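Local coordinates for protein indole-3-pyruvate decarboxylase (PDB 2NXW) that decarboxylates indole-3-pyruvate to indole-3-acetaldehyde with thiamine diphosphate and a metal ion as cofactors, a step in auxin biosynthesis, at residues R173-P178 and F321-T326; A200-R205 and Y332-L337. All blocks are in the same frame, centred on the assembly; numbering follows the deposited sequence.

Interaction 1. Residues R173-P178 and F321-T326; sequences RAQSRP and FDRAVT. Unlike the reference sequence in segment 173-178: Gln175 (reference Leu).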
loop_
_atom_site.group_PDB
_atom_site.type_symbol
_atom_site.label_atom_id
_atom_site.label_comp_id
_atom_site.label_asym_id
_atom_site.label_seq_id
_atom_site.Cartn_x
_atom_site.Cartn_y
_atom_site.Cartn_z
ATOM N N ARG A 173 -17.514 -0.343 22.500
ATOM C CA ARG A 173 -18.663 -1.147 22.908
ATOM C C ARG A 173 -19.512 -1.609 21.729
ATOM O O ARG A 173 -20.113 -2.689 21.771
ATOM C CB ARG A 173 -19.528 -0.348 23.895
ATOM C CG ARG A 173 -18.990 -0.349 25.320
ATOM C CD ARG A 173 -19.159 0.993 26.012
ATOM N NE ARG A 173 -20.555 1.396 26.163
ATOM C CZ ARG A 173 -21.408 0.869 27.035
ATOM N NH1 ARG A 173 -21.022 -0.101 27.856
ATOM N NH2 ARG A 173 -22.653 1.328 27.096
ATOM N N ALA A 174 -19.541 -0.816 20.663
ATOM C CA ALA A 174 -20.352 -1.170 19.509
ATOM C C ALA A 174 -19.754 -2.269 18.656
ATOM O O ALA A 174 -20.485 -3.042 18.046
ATOM C CB ALA A 174 -20.622 0.068 18.652
ATOM N N GLN A 175 -18.427 -2.350 18.616
ATOM C CA GLN A 175 -17.790 -3.372 17.799
ATOM C C GLN A 175 -16.931 -4.332 18.594
ATOM O O GLN A 175 -16.353 -5.246 18.023
ATOM C CB GLN A 175 -16.959 -2.722 16.689
ATOM C CG GLN A 175 -17.812 -2.081 15.590
ATOM C CD GLN A 175 -18.507 -3.101 14.689
ATOM O OE1 GLN A 175 -18.855 -4.208 15.120
ATOM N NE2 GLN A 175 -18.729 -2.722 13.433
ATOM N N SER A 176 -16.852 -4.124 19.904
ATOM C CA SER A 176 -16.065 -4.997 20.780
ATOM C C SER A 176 -14.616 -5.137 20.303
ATOM O O SER A 176 -14.116 -6.245 20.104
ATOM C CB SER A 176 -16.731 -6.377 20.878
ATOM O OG SER A 176 -16.214 -7.121 21.972
ATOM N N ARG A 177 -13.953 -3.999 20.113
ATOM C CA ARG A 177 -12.557 -3.964 19.678
ATOM C C ARG A 177 -11.857 -2.867 20.468
ATOM O O ARG A 177 -12.494 -1.958 20.994
ATOM C CB ARG A 177 -12.448 -3.596 18.206
ATOM C CG ARG A 177 -13.292 -4.399 17.247
ATOM C CD ARG A 177 -12.472 -5.456 16.556
ATOM N NE ARG A 177 -13.154 -5.978 15.375
ATOM C CZ ARG A 177 -12.833 -7.120 14.782
ATOM N NH1 ARG A 177 -11.840 -7.857 15.266
ATOM N NH2 ARG A 177 -13.505 -7.539 13.718
ATOM N N PRO A 178 -10.528 -2.919 20.545
ATOM C CA PRO A 178 -9.759 -1.914 21.281
ATOM C C PRO A 178 -9.867 -0.528 20.658
ATOM O O PRO A 178 -10.126 -0.396 19.457
ATOM C CB PRO A 178 -8.319 -2.427 21.190
ATOM C CG PRO A 178 -8.463 -3.869 20.959
ATOM C CD PRO A 178 -9.655 -3.999 20.057
ATOM N N PHE A 321 -21.901 -10.707 11.911
ATOM C CA PHE A 321 -20.698 -10.257 12.611
ATOM C C PHE A 321 -20.418 -8.792 12.295
ATOM O O PHE A 321 -20.784 -8.315 11.229
ATOM C CB PHE A 321 -19.530 -11.114 12.116
ATOM C CG PHE A 321 -18.234 -10.883 12.833
ATOM C CD1 PHE A 321 -18.065 -11.288 14.151
ATOM C CD2 PHE A 321 -17.161 -10.307 12.163
ATOM C CE1 PHE A 321 -16.841 -11.130 14.794
ATOM C CE2 PHE A 321 -15.926 -10.143 12.792
ATOM C CZ PHE A 321 -15.767 -10.556 14.110
ATOM N N ASP A 322 -19.760 -8.090 13.214
ATOM C CA ASP A 322 -19.403 -6.685 13.010
ATOM C C ASP A 322 -20.568 -5.804 12.562
ATOM O O ASP A 322 -20.408 -4.934 11.706
ATOM C CB ASP A 322 -18.252 -6.562 11.993
ATOM C CG ASP A 322 -16.874 -6.707 12.629
ATOM O OD1 ASP A 322 -16.775 -6.674 13.872
ATOM O OD2 ASP A 322 -15.888 -6.836 11.869
ATOM N N ARG A 323 -21.733 -6.035 13.159
ATOM C CA ARG A 323 -22.952 -5.277 12.868
ATOM C C ARG A 323 -23.441 -5.387 11.428
ATOM O O ARG A 323 -24.023 -4.443 10.893
ATOM C CB ARG A 323 -22.771 -3.800 13.253
ATOM C CG ARG A 323 -22.543 -3.581 14.748
ATOM C CD ARG A 323 -22.402 -2.099 15.101
ATOM N NE ARG A 323 -23.653 -1.358 14.940
ATOM C CZ ARG A 323 -24.643 -1.318 15.828
ATOM N NH1 ARG A 323 -24.552 -1.979 16.976
ATOM N NH2 ARG A 323 -25.736 -0.608 15.563
ATOM N N ALA A 324 -23.210 -6.538 10.809
ATOM C CA ALA A 324 -23.665 -6.796 9.447
ATOM C C ALA A 324 -24.028 -8.266 9.341
ATOM O O ALA A 324 -23.704 -9.059 10.225
ATOM C CB ALA A 324 -22.568 -6.448 8.430
ATOM N N VAL A 325 -24.728 -8.629 8.273
ATOM C CA VAL A 325 -25.096 -10.016 8.054
ATOM C C VAL A 325 -24.923 -10.328 6.581
ATOM O O VAL A 325 -25.509 -9.661 5.724
ATOM C CB VAL A 325 -26.563 -10.301 8.459
ATOM C CG1 VAL A 325 -26.882 -11.769 8.232
ATOM C CG2 VAL A 325 -26.788 -9.932 9.923
ATOM N N THR A 326 -24.119 -11.343 6.287
ATOM C CA THR A 326 -23.859 -11.749 4.913
ATOM C C THR A 326 -24.420 -13.133 4.611
ATOM O O THR A 326 -24.216 -14.075 5.378
ATOM C CB THR A 326 -22.341 -11.767 4.625
ATOM O OG1 THR A 326 -21.808 -10.449 4.793
ATOM C CG2 THR A 326 -22.066 -12.244 3.202
HETATM O O HOH W 1 -23.013 -3.953 18.366
HETATM O O HOH W 2 -15.157 -4.315 14.305
#
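Asp322 meets Gln175, at the end of helix 161-175, and Arg177, just beyond it. Its CB lies beside the Gln175 amide, 4.0 Å from OE1. From CG the carboxylate splits its work. OD2 takes the stronger of the two bonds from Arg177, 3.1 Å from NH2, through its syn lone pair and in the guanidinium plane; this is a salt bridge. OD1 receives a second, weak bond from the same NH2. It also lies over one face of the Phe321 ring, near the rim. Water 2 links OD1, weakly, to Arg177 NE. The guanidinium and carboxylate planes stay 55° apart, so the pairing is not a flat two-pronged one. The strongest partner of the carboxylate is Lys110, outside the two segments, in a salt bridge with OD1; Arg177 NH1 is held by Tyr107 O.

The Gln175 chain bends at chi2 (-72°), which turns its amide across Asp322. NE2 gives a weak but straight bond to Asp322 O (3.3 Å, 169°). Gln175 differs here from the reference sequence, which has leucine. Arg323, next in the type I' turn from Phe321 to Ala324, lays CD against Ala174 O at 3.6 Å. Water 1 joins that oxygen to Arg323 NH1.

Replacing Asp322 by an alanine removes the carboxylate, and Arg177 NH2 would probably be left without its charged mate, with Lys110 losing its salt bridge and water 2 one of its holds. With two cationic partners, the carboxylate is likely to stay ionised. The contact thus joins a helix end to a hairpin turn mainly by charge, amide and water.

Interaction 2. Residues A200-R205 and Y332-L337; sequences AWPVDR and YADIPL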
loop_
_atom_site.group_PDB
_atom_site.type_symbol
_atom_site.label_atom_id
_atom_site.label_comp_id
_atom_site.label_asym_id
_atom_site.label_seq_id
_atom_site.Cartn_x
_atom_site.Cartn_y
_atom_site.Cartn_z
ATOM N N ALA A 200 -25.446 6.933 19.262
ATOM C CA ALA A 200 -26.055 5.785 18.592
ATOM C C ALA A 200 -25.461 5.436 17.229
ATOM O O ALA A 200 -25.197 6.315 16.407
ATOM C CB ALA A 200 -27.564 6.012 18.452
ATOM N N TRP A 201 -25.237 4.144 17.002
ATOM C CA TRP A 201 -24.717 3.672 15.723
ATOM C C TRP A 201 -25.920 3.356 14.840
ATOM O O TRP A 201 -26.993 3.024 15.345
ATOM C CB TRP A 201 -23.856 2.417 15.912
ATOM C CG TRP A 201 -22.425 2.724 16.243
ATOM C CD1 TRP A 201 -21.969 3.510 17.263
ATOM C CD2 TRP A 201 -21.264 2.247 15.552
ATOM N NE1 TRP A 201 -20.593 3.556 17.249
ATOM C CE2 TRP A 201 -20.134 2.789 16.210
ATOM C CE3 TRP A 201 -21.066 1.415 14.441
ATOM C CZ2 TRP A 201 -18.825 2.526 15.793
ATOM C CZ3 TRP A 201 -19.758 1.151 14.026
ATOM C CH2 TRP A 201 -18.654 1.709 14.705
ATOM N N PRO A 202 -25.757 3.455 13.511
ATOM C CA PRO A 202 -26.836 3.184 12.551
ATOM C C PRO A 202 -27.480 1.802 12.671
ATOM O O PRO A 202 -26.792 0.798 12.841
ATOM C CB PRO A 202 -26.150 3.362 11.197
ATOM C CG PRO A 202 -25.046 4.329 11.489
ATOM C CD PRO A 202 -24.518 3.827 12.806
ATOM N N VAL A 203 -28.805 1.763 12.576
ATOM C CA VAL A 203 -29.551 0.508 12.624
ATOM C C VAL A 203 -30.632 0.592 11.558
ATOM O O VAL A 203 -31.509 1.455 11.622
ATOM C CB VAL A 203 -30.225 0.274 13.989
ATOM C CG1 VAL A 203 -31.053 -1.009 13.944
ATOM C CG2 VAL A 203 -29.173 0.187 15.083
ATOM N N ASP A 204 -30.554 -0.291 10.569
ATOM C CA ASP A 204 -31.524 -0.311 9.482
ATOM C C ASP A 204 -32.652 -1.287 9.804
ATOM O O ASP A 204 -32.515 -2.494 9.589
ATOM C CB ASP A 204 -30.840 -0.730 8.187
ATOM C CG ASP A 204 -31.729 -0.546 6.980
ATOM O OD1 ASP A 204 -32.966 -0.610 7.144
ATOM O OD2 ASP A 204 -31.189 -0.348 5.874
ATOM N N ARG A 205 -33.764 -0.760 10.310
ATOM C CA ARG A 205 -34.912 -1.584 10.678
ATOM C C ARG A 205 -35.515 -2.354 9.507
ATOM O O ARG A 205 -36.015 -3.466 9.687
ATOM C CB ARG A 205 -35.992 -0.723 11.335
ATOM C CG ARG A 205 -35.557 -0.080 12.645
ATOM C CD ARG A 205 -35.164 -1.125 13.679
ATOM N N TYR A 332 -26.190 -7.325 4.398
ATOM C CA TYR A 332 -27.083 -6.375 5.042
ATOM C C TYR A 332 -26.223 -5.587 6.024
ATOM O O TYR A 332 -25.566 -6.171 6.887
ATOM C CB TYR A 332 -28.171 -7.111 5.823
ATOM C CG TYR A 332 -29.211 -7.807 4.981
ATOM C CD1 TYR A 332 -30.301 -7.108 4.466
ATOM C CD2 TYR A 332 -29.130 -9.175 4.732
ATOM C CE1 TYR A 332 -31.289 -7.760 3.730
ATOM C CE2 TYR A 332 -30.110 -9.835 3.997
ATOM C CZ TYR A 332 -31.186 -9.122 3.503
ATOM O OH TYR A 332 -32.162 -9.777 2.790
ATOM N N ALA A 333 -26.221 -4.267 5.894
ATOM C CA ALA A 333 -25.435 -3.422 6.776
ATOM C C ALA A 333 -26.293 -2.855 7.901
ATOM O O ALA A 333 -27.520 -2.862 7.826
ATOM C CB ALA A 333 -24.793 -2.284 5.972
ATOM N N ASP A 334 -25.634 -2.369 8.948
ATOM C CA ASP A 334 -26.303 -1.784 10.100
ATOM C C ASP A 334 -27.291 -2.721 10.785
ATOM O O ASP A 334 -28.443 -2.369 11.037
ATOM C CB ASP A 334 -27.003 -0.482 9.693
ATOM C CG ASP A 334 -26.062 0.490 9.013
ATOM O OD1 ASP A 334 -24.868 0.508 9.376
ATOM O OD2 ASP A 334 -26.513 1.240 8.120
ATOM N N ILE A 335 -26.819 -3.923 11.092
ATOM C CA ILE A 335 -27.635 -4.914 11.770
ATOM C C ILE A 335 -26.915 -5.392 13.022
ATOM O O ILE A 335 -26.013 -6.228 12.945
ATOM C CB ILE A 335 -27.918 -6.132 10.868
ATOM C CG1 ILE A 335 -28.758 -5.689 9.665
ATOM C CG2 ILE A 335 -28.616 -7.232 11.672
ATOM C CD1 ILE A 335 -29.289 -6.821 8.821
ATOM N N PRO A 336 -27.279 -4.842 14.189
ATOM C CA PRO A 336 -26.641 -5.254 15.441
ATOM C C PRO A 336 -27.060 -6.688 15.728
ATOM O O PRO A 336 -28.187 -7.074 15.441
ATOM C CB PRO A 336 -27.194 -4.259 16.458
ATOM C CG PRO A 336 -28.543 -3.898 15.890
ATOM C CD PRO A 336 -28.273 -3.777 14.418
ATOM N N LEU A 337 -26.148 -7.484 16.270
ATOM C CA LEU A 337 -26.451 -8.876 16.564
ATOM C C LEU A 337 -27.662 -9.024 17.489
ATOM O O LEU A 337 -28.510 -9.884 17.264
ATOM C CB LEU A 337 -25.230 -9.559 17.183
ATOM C CG LEU A 337 -25.297 -11.090 17.211
ATOM C CD1 LEU A 337 -25.312 -11.623 15.787
ATOM C CD2 LEU A 337 -24.106 -11.656 17.967
HETATM O O HOH W 3 -28.695 -1.427 5.775
#
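Val203 and Pro336 cross at about a right angle. Val203 CG1 is anti to the backbone N (chi1 177°), and CG2 lies beside that N. Both methyls meet the same ring atom, Pro336 CD, with CG1 at 4.0 Å. This is the apolar part of the contact.

Pro202 and Asp334 meet differently. The Asp334 carboxylate lies by the proline ring, with CG 3.6 Å from Pro202 CB. Asp334 CG is anti to its own carbonyl carbon (chi1 -54°), which brings the carboxylate beside the ring. Asp334 CB also rests against Pro202 O. That oxygen accepts a hydrogen bond from Arg323 NH2, in the neighbouring turn.

The backbones come closest at Val203 and Asp334. Asp204 N donates to Asp334 O at 3.0 Å, nearly straight and in the carbonyl plane. Val203 CA makes a CA-H...O contact with the same oxygen at 3.5 Å. One carbonyl thus receives both approaches.

The CB of Asp204 points toward segment 332-337 and lies 4.0 Å from Ala333 O. Its OD2 reaches that carbonyl through water 3, which donates to both oxygens. The carboxylates of Asp204 and Asp334 do not touch; their OD2 atoms are 5.4 Å apart.

Asp204 is the N-cap of helix 205-221, and its OD1 caps Ala207 N; Pro336 only occupies the N-cap position of helix 337-346. The contact brings together the chain leading into helix 205-221 and the connection from strand 330-333 to helix 337-346. It ties the connection that follows strand 179-184 to the mixed sheet of the central domain in this thiamine diphosphate enzyme.

In the fold
Interactions 1 and 2 lie about 10 Å apart, centre to centre, on the same side of the chain's centre. Along the chain their segments alternate: 173-178, 200-205, 321-326, 332-337. Strands 324-327 and 330-333 are antiparallel neighbours at one edge of the mixed sheet. Backbone bonds, Val325 O to Tyr332 N and Arg323 O to Ile335 N, probably join the two contacts directly. Trp201 also packs on Ala174 and Gln175, so the earlier segments meet as well. Together they hold the mixed sheet of the central domain against helix 161-175 and the connection before helix 205-221, away from the annotated cofactor sites.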